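Local coordinates for protein PKS (Streptomyces sp. CNQ431, PDB 5YDA) that forms the acyltransferase domain of the splenocin polyketide synthase and probably loads acyl building blocks onto its carrier protein with broad selectivity, at residues 33-39 with 77-83; 46-50 with 95-99; 369-375 with 392-398. One frame throughout, in Å; residues are numbered along the deposited sequence.

Contact 1. Residues 33-39 with 77-83; sequences VLPVSAR and LRHRLTV
Leu34, Val36 and Ala38 pair with Val83, Leu81 and His79 as the hydrogen-bonded pairs of two antiparallel strands whose axes approach to 4.7 Å. Each pair has two backbone bonds. Both end pairs have one short and one longer bond; at Leu34 they are 2.9 Å from its N to Val83 O and 3.3 Å from Val83 N to Leu34 O. Thr82, Arg80 and Ser37, of the intervening non-hydrogen-bonded pairs, give CA-H...O contacts to carbonyls of the adjoining pairs, among them Ser37 CA to His79 O at 3.1 Å.

Apolar side chains gather on the face carrying Leu34, Val36, Leu81 and Val83. Val83 CG2 reaches Leu34 CB at 3.7 Å and also touches its CD1. Leu81 has CG between its backbone N and carbonyl carbon (chi1 61°), which brings CD1 alongside Val36, 4.0 Å from both CB and CG2. Leu44 of helix 43-56 and Ala67 of helix 63-72 lie against this face.

The face of Pro35, Ser37, Arg80 and Thr82 is mixed. Pro35 and Thr82 pack on Trp419. Ser37 OG accepts a nearly straight bond from Leu77 N (3.0 Å, 167° at the hydrogen), tying down the residues just before strand 79-85. The extended Arg80 chain bonds edge-on, through NE in the guanidinium plane, to Leu77 O at 3.0 Å; its NH1 forms a salt bridge with Asp424, and Trp419 makes a cation-pi contact.

The pair forms the two-stranded antiparallel sheet of the CurL-like region, with two helices between its strands, consistent with the linker preceding the acyltransferase domain in polyketide synthases.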
ATOM      1  N   VAL A  33       1.007  20.861  -7.624  1.00 36.12           N
ATOM      2  CA  VAL A  33      -0.095  20.232  -8.339  1.00 35.87           C
ATOM      3  C   VAL A  33      -0.974  21.334  -8.913  1.00 40.03           C
ATOM      4  O   VAL A  33      -1.356  22.262  -8.192  1.00 41.71           O
ATOM      5  CB  VAL A  33      -0.901  19.317  -7.403  1.00 33.24           C
ATOM      6  CG1 VAL A  33      -2.018  18.615  -8.161  1.00 32.87           C
ATOM      7  CG2 VAL A  33       0.023  18.319  -6.720  1.00 34.16           C
ATOM      8  N   LEU A  34      -1.291  21.237 -10.208  1.00 37.08           N
ATOM      9  CA  LEU A  34      -2.189  22.184 -10.865  1.00 37.10           C
ATOM     10  C   LEU A  34      -3.531  21.519 -11.142  1.00 35.43           C
ATOM     11  O   LEU A  34      -3.593  20.581 -11.955  1.00 34.23           O
ATOM     12  CB  LEU A  34      -1.578  22.695 -12.170  1.00 36.76           C
ATOM     13  CG  LEU A  34      -0.170  23.289 -12.091  1.00 41.17           C
ATOM     14  CD1 LEU A  34       0.244  23.835 -13.435  1.00 43.65           C
ATOM     15  CD2 LEU A  34      -0.093  24.375 -11.031  1.00 44.18           C
ATOM     16  N   PRO A  35      -4.625  21.963 -10.521  1.00 36.84           N
ATOM     17  CA  PRO A  35      -5.940  21.367 -10.795  1.00 35.29           C
ATOM     18  C   PRO A  35      -6.644  22.016 -11.976  1.00 40.84           C
ATOM     19  O   PRO A  35      -6.554  23.225 -12.205  1.00 44.08           O
ATOM     20  CB  PRO A  35      -6.712  21.653  -9.502  1.00 40.13           C
ATOM     21  CG  PRO A  35      -6.164  22.988  -9.053  1.00 40.58           C
ATOM     22  CD  PRO A  35      -4.688  22.981  -9.453  1.00 43.30           C
ATOM     23  N   VAL A  36      -7.366  21.187 -12.728  1.00 38.80           N
ATOM     24  CA  VAL A  36      -8.165  21.615 -13.871  1.00 37.47           C
ATOM     25  C   VAL A  36      -9.504  20.901 -13.786  1.00 44.91           C
ATOM     26  O   VAL A  36      -9.545  19.674 -13.642  1.00 45.26           O
ATOM     27  CB  VAL A  36      -7.490  21.288 -15.218  1.00 42.96           C
ATOM     28  CG1 VAL A  36      -8.278  21.891 -16.370  1.00 44.64           C
ATOM     29  CG2 VAL A  36      -6.039  21.750 -15.240  1.00 43.03           C
ATOM     30  N   SER A  37     -10.597  21.655 -13.883  1.00 44.06           N
ATOM     31  CA  SER A  37     -11.925  21.061 -13.867  1.00 48.42           C
ATOM     32  C   SER A  37     -12.825  21.736 -14.890  1.00 53.08           C
ATOM     33  O   SER A  37     -12.817  22.962 -15.027  1.00 52.14           O
ATOM     34  CB  SER A  37     -12.570  21.152 -12.479  1.00 49.38           C
ATOM     35  OG  SER A  37     -12.722  22.492 -12.066  1.00 46.90           O
ATOM     36  N   ALA A  38     -13.603  20.923 -15.603  1.00 55.93           N
ATOM     37  CA  ALA A  38     -14.555  21.409 -16.596  1.00 56.07           C
ATOM     38  C   ALA A  38     -15.907  20.757 -16.345  1.00 60.52           C
ATOM     39  O   ALA A  38     -16.087  20.069 -15.339  1.00 59.86           O
ATOM     40  CB  ALA A  38     -14.061  21.114 -18.017  1.00 55.35           C
ATOM     41  N   ARG A  39     -16.865  20.961 -17.245  1.00 61.66           N
ATOM     42  CA  ARG A  39     -18.181  20.356 -17.101  1.00 58.41           C
ATOM     43  C   ARG A  39     -18.381  19.157 -18.014  1.00 59.05           C
ATOM     44  O   ARG A  39     -19.377  18.446 -17.863  1.00 56.28           O
ATOM     45  CB  ARG A  39     -19.284  21.388 -17.380  1.00 62.95           C
ATOM     46  CG  ARG A  39     -19.856  22.072 -16.136  1.00 70.49           C
ATOM     47  CD  ARG A  39     -21.149  22.844 -16.452  1.00 76.88           C
ATOM     48  NE  ARG A  39     -22.288  21.963 -16.744  1.00 78.97           N
ATOM     49  CZ  ARG A  39     -23.105  21.444 -15.828  1.00 78.72           C
ATOM     50  NH1 ARG A  39     -22.936  21.709 -14.537  1.00 74.94           N
ATOM     51  NH2 ARG A  39     -24.106  20.655 -16.209  1.00 76.10           N
ATOM     52  N   LEU A  77     -15.273  21.758 -10.655  1.00 50.47           N
ATOM     53  CA  LEU A  77     -16.349  21.149 -11.423  1.00 50.91           C
ATOM     54  C   LEU A  77     -16.188  19.624 -11.462  1.00 54.36           C
ATOM     55  O   LEU A  77     -15.297  19.051 -10.828  1.00 51.88           O
ATOM     56  CB  LEU A  77     -16.396  21.769 -12.816  1.00 56.75           C
ATOM     57  CG  LEU A  77     -16.409  23.302 -12.902  1.00 57.55           C
ATOM     58  CD1 LEU A  77     -16.634  23.748 -14.335  1.00 56.18           C
ATOM     59  CD2 LEU A  77     -17.465  23.891 -11.995  1.00 56.18           C
ATOM     60  N   ARG A  78     -17.049  18.950 -12.237  1.00 52.93           N
ATOM     61  CA  ARG A  78     -17.218  17.504 -12.099  1.00 50.37           C
ATOM     62  C   ARG A  78     -16.092  16.720 -12.763  1.00 47.13           C
ATOM     63  O   ARG A  78     -15.664  15.689 -12.235  1.00 48.41           O
ATOM     64  CB  ARG A  78     -18.575  17.064 -12.671  1.00 49.57           C
ATOM     65  CG  ARG A  78     -19.786  17.365 -11.762  1.00 47.65           C
ATOM     66  CD  ARG A  78     -21.031  16.465 -12.016  1.00 50.09           C
ATOM     67  NE  ARG A  78     -21.100  15.844 -13.345  1.00 52.56           N
ATOM     68  CZ  ARG A  78     -21.122  14.525 -13.559  1.00 57.58           C
ATOM     69  NH1 ARG A  78     -21.092  13.682 -12.526  1.00 55.94           N
ATOM     70  NH2 ARG A  78     -21.179  14.045 -14.804  1.00 55.21           N
ATOM     71  N   HIS A  79     -15.625  17.168 -13.923  1.00 45.90           N
ATOM     72  CA  HIS A  79     -14.581  16.480 -14.673  1.00 45.97           C
ATOM     73  C   HIS A  79     -13.238  17.126 -14.350  1.00 46.97           C
ATOM     74  O   HIS A  79     -13.045  18.319 -14.606  1.00 46.35           O
ATOM     75  CB  HIS A  79     -14.865  16.541 -16.172  1.00 52.31           C
ATOM     76  CG  HIS A  79     -16.039  15.716 -16.602  1.00 52.85           C
ATOM     77  ND1 HIS A  79     -15.903  14.554 -17.330  1.00 58.07           N
ATOM     78  CD2 HIS A  79     -17.367  15.888 -16.414  1.00 55.52           C
ATOM     79  CE1 HIS A  79     -17.096  14.041 -17.566  1.00 51.97           C
ATOM     80  NE2 HIS A  79     -18.003  14.832 -17.022  1.00 58.42           N
ATOM     81  N   ARG A  80     -12.307  16.342 -13.802  1.00 44.80           N
ATOM     82  CA  ARG A  80     -11.076  16.882 -13.242  1.00 40.74           C
ATOM     83  C   ARG A  80      -9.852  16.157 -13.780  1.00 38.04           C
ATOM     84  O   ARG A  80      -9.896  14.957 -14.060  1.00 41.83           O
ATOM     85  CB  ARG A  80     -11.063  16.773 -11.715  1.00 37.42           C
ATOM     86  CG  ARG A  80     -12.295  17.305 -11.049  1.00 38.35           C
ATOM     87  CD  ARG A  80     -12.203  17.219  -9.531  1.00 37.50           C
ATOM     88  NE  ARG A  80     -13.294  17.976  -8.921  1.00 42.30           N
ATOM     89  CZ  ARG A  80     -13.565  18.014  -7.623  1.00 45.71           C
ATOM     90  NH1 ARG A  80     -12.822  17.331  -6.753  1.00 43.63           N
ATOM     91  NH2 ARG A  80     -14.584  18.750  -7.189  1.00 46.45           N
ATOM     92  N   LEU A  81      -8.749  16.898 -13.897  1.00 41.73           N
ATOM     93  CA  LEU A  81      -7.422  16.302 -14.027  1.00 38.21           C
ATOM     94  C   LEU A  81      -6.405  17.228 -13.367  1.00 38.06           C
ATOM     95  O   LEU A  81      -6.700  18.377 -13.036  1.00 37.34           O
ATOM     96  CB  LEU A  81      -7.050  16.015 -15.491  1.00 35.34           C
ATOM     97  CG  LEU A  81      -6.941  17.100 -16.569  1.00 39.71           C
ATOM     98  CD1 LEU A  81      -5.692  17.963 -16.430  1.00 34.56           C
ATOM     99  CD2 LEU A  81      -6.968  16.434 -17.940  1.00 41.36           C
ATOM    100  N   THR A  82      -5.198  16.712 -13.169  1.00 33.22           N
ATOM    101  CA  THR A  82      -4.121  17.502 -12.601  1.00 32.44           C
ATOM    102  C   THR A  82      -2.845  17.200 -13.359  1.00 31.50           C
ATOM    103  O   THR A  82      -2.722  16.163 -14.011  1.00 32.25           O
ATOM    104  CB  THR A  82      -3.869  17.218 -11.111  1.00 32.68           C
ATOM    105  OG1 THR A  82      -3.429  15.860 -10.949  1.00 30.83           O
ATOM    106  CG2 THR A  82      -5.109  17.486 -10.264  1.00 28.21           C
ATOM    107  N   VAL A  83      -1.896  18.131 -13.260  1.00 32.57           N
ATOM    108  CA  VAL A  83      -0.505  17.893 -13.611  1.00 31.38           C
ATOM    109  C   VAL A  83       0.341  18.239 -12.396  1.00 31.51           C
ATOM    110  O   VAL A  83      -0.089  18.988 -11.517  1.00 33.15           O
ATOM    111  CB  VAL A  83      -0.061  18.708 -14.848  1.00 35.60           C
ATOM    112  CG1 VAL A  83      -0.892  18.320 -16.060  1.00 35.66           C
ATOM    113  CG2 VAL A  83      -0.174  20.208 -14.573  1.00 33.55           C
TER

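Contact 2. Residues 46-50 with 95-99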
ATOM      1  N   GLY A  46      -9.796  20.479 -23.699  1.00 61.15           N
ATOM      2  CA  GLY A  46      -9.661  21.808 -24.270  1.00 59.96           C
ATOM      3  C   GLY A  46      -9.174  22.815 -23.249  1.00 57.66           C
ATOM      4  O   GLY A  46      -8.231  23.574 -23.498  1.00 56.83           O
ATOM      5  N   GLN A  47      -9.791  22.810 -22.067  1.00 53.43           N
ATOM      6  CA  GLN A  47      -9.401  23.752 -21.026  1.00 59.36           C
ATOM      7  C   GLN A  47      -7.952  23.554 -20.584  1.00 56.79           C
ATOM      8  O   GLN A  47      -7.299  24.512 -20.149  1.00 50.33           O
ATOM      9  CB  GLN A  47     -10.353  23.617 -19.845  1.00 56.57           C
ATOM     10  CG  GLN A  47     -10.653  24.911 -19.162  1.00 60.34           C
ATOM     11  CD  GLN A  47     -11.773  24.767 -18.163  1.00 69.51           C
ATOM     12  OE1 GLN A  47     -11.582  24.984 -16.962  1.00 74.21           O
ATOM     13  NE2 GLN A  47     -12.954  24.395 -18.648  1.00 63.07           N
ATOM     14  N   ALA A  48      -7.425  22.330 -20.702  1.00 52.87           N
ATOM     15  CA  ALA A  48      -6.048  22.081 -20.292  1.00 52.70           C
ATOM     16  C   ALA A  48      -5.056  22.591 -21.325  1.00 54.47           C
ATOM     17  O   ALA A  48      -3.979  23.083 -20.964  1.00 51.60           O
ATOM     18  CB  ALA A  48      -5.827  20.590 -20.039  1.00 52.76           C
ATOM     19  N   HIS A  49      -5.392  22.472 -22.612  1.00 57.82           N
ATOM     20  CA  HIS A  49      -4.542  23.063 -23.642  1.00 59.14           C
ATOM     21  C   HIS A  49      -4.628  24.581 -23.628  1.00 54.27           C
ATOM     22  O   HIS A  49      -3.630  25.255 -23.905  1.00 57.69           O
ATOM     23  CB  HIS A  49      -4.912  22.521 -25.024  1.00 63.12           C
ATOM     24  CG  HIS A  49      -4.715  21.046 -25.162  1.00 64.32           C
ATOM     25  ND1 HIS A  49      -5.342  20.132 -24.343  1.00 65.75           N
ATOM     26  CD2 HIS A  49      -3.941  20.325 -26.008  1.00 65.22           C
ATOM     27  CE1 HIS A  49      -4.974  18.911 -24.685  1.00 70.10           C
ATOM     28  NE2 HIS A  49      -4.123  19.000 -25.693  1.00 69.04           N
ATOM     29  N   ALA A  50      -5.803  25.133 -23.305  1.00 53.00           N
ATOM     30  CA  ALA A  50      -5.928  26.579 -23.137  1.00 54.16           C
ATOM     31  C   ALA A  50      -4.930  27.092 -22.105  1.00 57.21           C
ATOM     32  O   ALA A  50      -4.128  27.991 -22.394  1.00 57.48           O
ATOM     33  CB  ALA A  50      -7.357  26.941 -22.728  1.00 50.58           C
ATOM     34  N   LEU A  95       0.429  19.643 -19.581  1.00 41.15           N
ATOM     35  CA  LEU A  95      -0.954  19.996 -19.885  1.00 43.84           C
ATOM     36  C   LEU A  95      -1.346  19.615 -21.310  1.00 46.72           C
ATOM     37  O   LEU A  95      -2.531  19.376 -21.574  1.00 47.54           O
ATOM     38  CB  LEU A  95      -1.175  21.488 -19.644  1.00 46.12           C
ATOM     39  CG  LEU A  95      -1.188  21.910 -18.172  1.00 45.33           C
ATOM     40  CD1 LEU A  95      -0.712  23.341 -18.031  1.00 44.51           C
ATOM     41  CD2 LEU A  95      -2.575  21.754 -17.565  1.00 37.93           C
ATOM     42  N   ARG A  96      -0.383  19.550 -22.237  1.00 47.09           N
ATOM     43  CA  ARG A  96      -0.684  19.059 -23.584  1.00 53.38           C
ATOM     44  C   ARG A  96      -0.981  17.570 -23.566  1.00 53.80           C
ATOM     45  O   ARG A  96      -2.018  17.123 -24.075  1.00 61.33           O
ATOM     46  CB  ARG A  96       0.481  19.320 -24.534  1.00 54.20           C
ATOM     47  CG  ARG A  96       0.980  20.717 -24.520  1.00 52.22           C
ATOM     48  CD  ARG A  96       0.154  21.583 -25.424  1.00 59.35           C
ATOM     49  NE  ARG A  96       0.646  22.949 -25.365  1.00 70.69           N
ATOM     50  CZ  ARG A  96       1.486  23.475 -26.245  1.00 63.30           C
ATOM     51  NH1 ARG A  96       1.926  22.752 -27.266  1.00 64.77           N
ATOM     52  NH2 ARG A  96       1.881  24.726 -26.097  1.00 62.34           N
ATOM     53  N   ALA A  97      -0.059  16.784 -23.008  1.00 48.94           N
ATOM     54  CA  ALA A  97      -0.242  15.347 -22.880  1.00 48.82           C
ATOM     55  C   ALA A  97      -1.412  14.984 -21.981  1.00 48.37           C
ATOM     56  O   ALA A  97      -1.810  13.814 -21.959  1.00 52.93           O
ATOM     57  CB  ALA A  97       1.040  14.720 -22.335  1.00 48.26           C
ATOM     58  N   ALA A  98      -1.967  15.949 -21.248  1.00 48.59           N
ATOM     59  CA  ALA A  98      -2.953  15.650 -20.222  1.00 49.03           C
ATOM     60  C   ALA A  98      -4.170  14.982 -20.838  1.00 50.37           C
ATOM     61  O   ALA A  98      -4.784  15.520 -21.762  1.00 49.64           O
ATOM     62  CB  ALA A  98      -3.359  16.927 -19.488  1.00 44.04           C
ATOM     63  N   VAL A  99      -4.497  13.797 -20.331  1.00 54.09           N
ATOM     64  CA  VAL A  99      -5.692  13.060 -20.717  1.00 59.53           C
ATOM     65  C   VAL A  99      -6.507  12.814 -19.446  1.00 52.29           C
ATOM     66  O   VAL A  99      -5.933  12.420 -18.430  1.00 51.45           O
ATOM     67  CB  VAL A  99      -5.374  11.729 -21.420  1.00 53.52           C
ATOM     68  CG1 VAL A  99      -4.604  11.979 -22.712  1.00 46.73           C
ATOM     69  CG2 VAL A  99      -4.569  10.800 -20.516  1.00 50.00           C
TER
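Ala48 and His49 of helix 43-56 meet the last turn of helix 88-97 without any hydrogen bond between the two segments. Leu95 CB rests against the carbonyl of Ala48, 3.5 Å from its O, while Ala48 CB lies 4.2 Å from Leu95 CD2 and, more loosely, 4.5 Å from Ala98 CB. Beside this apolar patch the imidazole of His49, its CG anti to the carbonyl carbon (chi1 -62°), bends over the end of the neighbouring helix. One ring face takes Leu95 O and Arg96 CA, both about 4 Å above its plane and offset toward the rim. His49 NE2 comes within 3.3 Å of Arg96 O, but the angle is too poor for a hydrogen bond.

Farther out, His49 ND1 is hydrogen-bonded to the carbonyl O of Arg45, one turn earlier in the same helix. Arg96 sends its guanidinium to a salt bridge with Glu56, farther along helix 43-56, and Leu95 also packs on Leu51 of helix 43-56 and Val83 of strand 79-85.

The two segments are therefore held directly by van der Waals contact, with polar fastening from Arg96 to Glu56. The imidazole contributes through one face, its ND1 being engaged within its own helix.

Contact 3. Residues 369-375 with 392-398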
ATOM      1  N   VAL A 369     -12.443   4.596  -3.493  1.00 23.94           N
ATOM      2  CA  VAL A 369     -11.144   4.708  -4.138  1.00 23.41           C
ATOM      3  C   VAL A 369     -10.158   3.802  -3.406  1.00 25.76           C
ATOM      4  O   VAL A 369     -10.078   3.806  -2.170  1.00 26.90           O
ATOM      5  CB  VAL A 369     -10.678   6.175  -4.140  1.00 27.57           C
ATOM      6  CG1 VAL A 369      -9.317   6.313  -4.830  1.00 22.58           C
ATOM      7  CG2 VAL A 369     -11.716   7.097  -4.809  1.00 20.42           C
ATOM      8  N   LEU A 370      -9.414   3.004  -4.161  1.00 23.97           N
ATOM      9  CA  LEU A 370      -8.456   2.064  -3.585  1.00 25.16           C
ATOM     10  C   LEU A 370      -7.048   2.658  -3.676  1.00 23.26           C
ATOM     11  O   LEU A 370      -6.523   2.869  -4.779  1.00 25.14           O
ATOM     12  CB  LEU A 370      -8.527   0.717  -4.300  1.00 24.52           C
ATOM     13  CG  LEU A 370      -9.904   0.072  -4.348  1.00 24.84           C
ATOM     14  CD1 LEU A 370      -9.810  -1.306  -4.975  1.00 27.15           C
ATOM     15  CD2 LEU A 370     -10.488  -0.014  -2.950  1.00 26.51           C
ATOM     16  N   VAL A 371      -6.443   2.923  -2.524  1.00 19.00           N
ATOM     17  CA  VAL A 371      -5.163   3.614  -2.442  1.00 18.43           C
ATOM     18  C   VAL A 371      -4.171   2.633  -1.849  1.00 21.06           C
ATOM     19  O   VAL A 371      -4.272   2.267  -0.666  1.00 18.21           O
ATOM     20  CB  VAL A 371      -5.242   4.896  -1.600  1.00 21.64           C
ATOM     21  CG1 VAL A 371      -3.911   5.636  -1.622  1.00 17.32           C
ATOM     22  CG2 VAL A 371      -6.362   5.794  -2.095  1.00 20.00           C
ATOM     23  N   GLU A 372      -3.239   2.175  -2.676  1.00 18.97           N
ATOM     24  CA  GLU A 372      -2.197   1.276  -2.204  1.00 23.73           C
ATOM     25  C   GLU A 372      -1.133   2.098  -1.484  1.00 23.48           C
ATOM     26  O   GLU A 372      -0.664   3.113  -2.012  1.00 23.79           O
ATOM     27  CB  GLU A 372      -1.587   0.499  -3.374  1.00 20.28           C
ATOM     28  CG  GLU A 372      -0.577  -0.534  -2.953  1.00 22.33           C
ATOM     29  CD  GLU A 372      -0.502  -1.741  -3.890  1.00 25.35           C
ATOM     30  OE1 GLU A 372      -1.101  -1.715  -4.999  1.00 23.28           O
ATOM     31  OE2 GLU A 372       0.190  -2.710  -3.515  1.00 24.75           O
ATOM     32  N   ILE A 373      -0.769   1.666  -0.279  1.00 22.07           N
ATOM     33  CA  ILE A 373       0.149   2.376   0.607  1.00 19.78           C
ATOM     34  C   ILE A 373       1.404   1.529   0.719  1.00 19.24           C
ATOM     35  O   ILE A 373       1.435   0.546   1.467  1.00 23.66           O
ATOM     36  CB  ILE A 373      -0.462   2.607   1.995  1.00 21.17           C
ATOM     37  CG1 ILE A 373      -1.775   3.372   1.881  1.00 19.50           C
ATOM     38  CG2 ILE A 373       0.544   3.287   2.956  1.00 14.95           C
ATOM     39  CD1 ILE A 373      -1.617   4.672   1.192  1.00 22.49           C
ATOM     40  N   GLY A 374       2.460   1.929   0.041  1.00 19.89           N
ATOM     41  CA  GLY A 374       3.686   1.166   0.047  1.00 19.85           C
ATOM     42  C   GLY A 374       4.202   1.028  -1.366  1.00 20.87           C
ATOM     43  O   GLY A 374       3.539   1.440  -2.328  1.00 21.87           O
ATOM     44  N   PRO A 375       5.390   0.448  -1.527  1.00 21.98           N
ATOM     45  CA  PRO A 375       6.009   0.392  -2.865  1.00 20.39           C
ATOM     46  C   PRO A 375       5.272  -0.568  -3.785  1.00 21.45           C
ATOM     47  O   PRO A 375       5.003  -1.716  -3.421  1.00 24.47           O
ATOM     48  CB  PRO A 375       7.440  -0.097  -2.580  1.00 15.93           C
ATOM     49  CG  PRO A 375       7.322  -0.895  -1.336  1.00 26.19           C
ATOM     50  CD  PRO A 375       6.241  -0.178  -0.500  1.00 22.40           C
ATOM     51  N   PRO A 392     -13.286  -0.059 -10.439  1.00 32.95           N
ATOM     52  CA  PRO A 392     -12.667   0.599  -9.281  1.00 34.81           C
ATOM     53  C   PRO A 392     -11.701   1.681  -9.746  1.00 28.98           C
ATOM     54  O   PRO A 392     -11.081   1.571 -10.806  1.00 26.42           O
ATOM     55  CB  PRO A 392     -11.927  -0.543  -8.576  1.00 31.78           C
ATOM     56  CG  PRO A 392     -11.487  -1.385  -9.700  1.00 27.57           C
ATOM     57  CD  PRO A 392     -12.655  -1.363 -10.699  1.00 29.44           C
ATOM     58  N   VAL A 393     -11.620   2.757  -8.975  1.00 26.84           N
ATOM     59  CA  VAL A 393     -10.564   3.746  -9.143  1.00 22.57           C
ATOM     60  C   VAL A 393      -9.445   3.373  -8.187  1.00 26.60           C
ATOM     61  O   VAL A 393      -9.680   3.182  -6.988  1.00 26.28           O
ATOM     62  CB  VAL A 393     -11.067   5.171  -8.875  1.00 25.59           C
ATOM     63  CG1 VAL A 393      -9.935   6.189  -9.075  1.00 22.68           C
ATOM     64  CG2 VAL A 393     -12.237   5.495  -9.771  1.00 25.57           C
ATOM     65  N   THR A 394      -8.239   3.221  -8.719  1.00 21.75           N
ATOM     66  CA  THR A 394      -7.104   2.824  -7.910  1.00 24.46           C
ATOM     67  C   THR A 394      -6.045   3.902  -8.022  1.00 23.91           C
ATOM     68  O   THR A 394      -5.948   4.605  -9.036  1.00 22.96           O
ATOM     69  CB  THR A 394      -6.518   1.443  -8.323  1.00 25.39           C
ATOM     70  OG1 THR A 394      -5.964   1.506  -9.643  1.00 22.31           O
ATOM     71  CG2 THR A 394      -7.597   0.366  -8.275  1.00 28.22           C
ATOM     72  N   VAL A 395      -5.293   4.057  -6.944  1.00 19.80           N
ATOM     73  CA  VAL A 395      -4.267   5.079  -6.844  1.00 23.50           C
ATOM     74  C   VAL A 395      -3.033   4.423  -6.274  1.00 23.59           C
ATOM     75  O   VAL A 395      -3.107   3.691  -5.281  1.00 24.05           O
ATOM     76  CB  VAL A 395      -4.685   6.258  -5.951  1.00 23.47           C
ATOM     77  CG1 VAL A 395      -3.485   7.194  -5.732  1.00 22.08           C
ATOM     78  CG2 VAL A 395      -5.873   6.991  -6.551  1.00 21.09           C
ATOM     79  N   THR A 396      -1.912   4.689  -6.894  1.00 21.06           N
ATOM     80  CA  THR A 396      -0.650   4.132  -6.478  1.00 24.63           C
ATOM     81  C   THR A 396       0.193   5.251  -5.880  1.00 23.51           C
ATOM     82  O   THR A 396       0.063   6.421  -6.244  1.00 22.13           O
ATOM     83  CB  THR A 396      -0.001   3.431  -7.678  1.00 22.14           C
ATOM     84  OG1 THR A 396       0.168   2.052  -7.348  1.00 38.70           O
ATOM     85  CG2 THR A 396       1.292   4.048  -8.079  1.00 25.78           C
ATOM     86  N   THR A 397       1.055   4.886  -4.954  1.00 20.79           N
ATOM     87  CA  THR A 397       1.570   5.850  -4.007  1.00 24.32           C
ATOM     88  C   THR A 397       3.094   5.815  -3.861  1.00 24.58           C
ATOM     89  O   THR A 397       3.687   6.820  -3.447  1.00 21.70           O
ATOM     90  CB  THR A 397       0.839   5.605  -2.669  1.00 25.48           C
ATOM     91  OG1 THR A 397       0.097   6.756  -2.260  1.00 29.81           O
ATOM     92  CG2 THR A 397       1.695   5.085  -1.605  1.00 19.18           C
ATOM     93  N   MET A 398       3.753   4.741  -4.272  1.00 21.37           N
ATOM     94  CA  MET A 398       5.203   4.672  -4.185  1.00 26.39           C
ATOM     95  C   MET A 398       5.715   3.758  -5.300  1.00 25.81           C
ATOM     96  O   MET A 398       5.132   2.695  -5.571  1.00 23.77           O
ATOM     97  CB  MET A 398       5.630   4.185  -2.780  1.00 20.93           C
ATOM     98  CG  MET A 398       7.105   3.855  -2.606  1.00 22.01           C
ATOM     99  SD  MET A 398       7.572   3.602  -0.855  1.00 23.05           S
ATOM    100  CE  MET A 398       7.494   5.295  -0.271  1.00 20.32           C
TER
HETATM  101  O   HOH W   1       2.079   2.301  -4.154  1.00 20.62           O
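With CG1 anti to the backbone N (chi1 -179°), Val369 reaches across to Val395, whose CG2 lies anti to its own carbonyl carbon; the two methyls meet at 3.9 Å, crossing at a slant. At the other end Met398 sends CG out anti to its backbone N (chi1 171°), and an extended chi2 (169°) lays CG and SD alongside Pro375. Met398 CG is 3.6 Å from Pro375 CA.

Three backbone hydrogen bonds join the parallel strands: Leu370 N to Val393 O at 2.8 Å, Val395 N to Leu370 O at 2.8 Å and Glu372 N to Val395 O at 3.0 Å. Past Val395 the direct backbone bonds end; Thr397 turns its side chain onto Glu372 O, 3.0 Å from CB, and a water accepts from Thr397 N at 2.9 Å. That water's approach to Gly374 O is doubtfully short.

The pairing closes a beta-alpha-beta unit around helix 378-387. Glu372 turns its carboxylate to this helix, bonding Thr380 OG1 and Leu379 N near its start. Strand 112-116 flanks strand 369-372 on its other edge.

Hydrogen bonding between the segments is thus confined to backbone and water, while the valines, Leu370 on Pro392 and Pro375 on Met398 supply apolar contact. Thr397 OG1 is buried without a partner in the model, which probably costs some stability; its CB and CG2 do the packing.

Contacts 1 and 2 belong to one small unit away from the chain's centre, and their segments alternate along the chain: strand 32-38 runs on to helix 43-56, strand 79-85 to helix 88-97. Contact 1 joins the two strands, contact 2 the two helices, and they touch, for example where Leu81 packs on Ala98. Both are partly buried. Contact 3 is separate, buried about 6 Å from the chain's centre (centre to centre) in the mixed sheet of the acyltransferase region, its nearest atoms about 10 Å from contact 1. The strand pairings differ in direction: contact 1 is antiparallel and edged with charged residues, contact 3 parallel and chiefly apolar. Contact 2 lacks direct hydrogen bonds altogether.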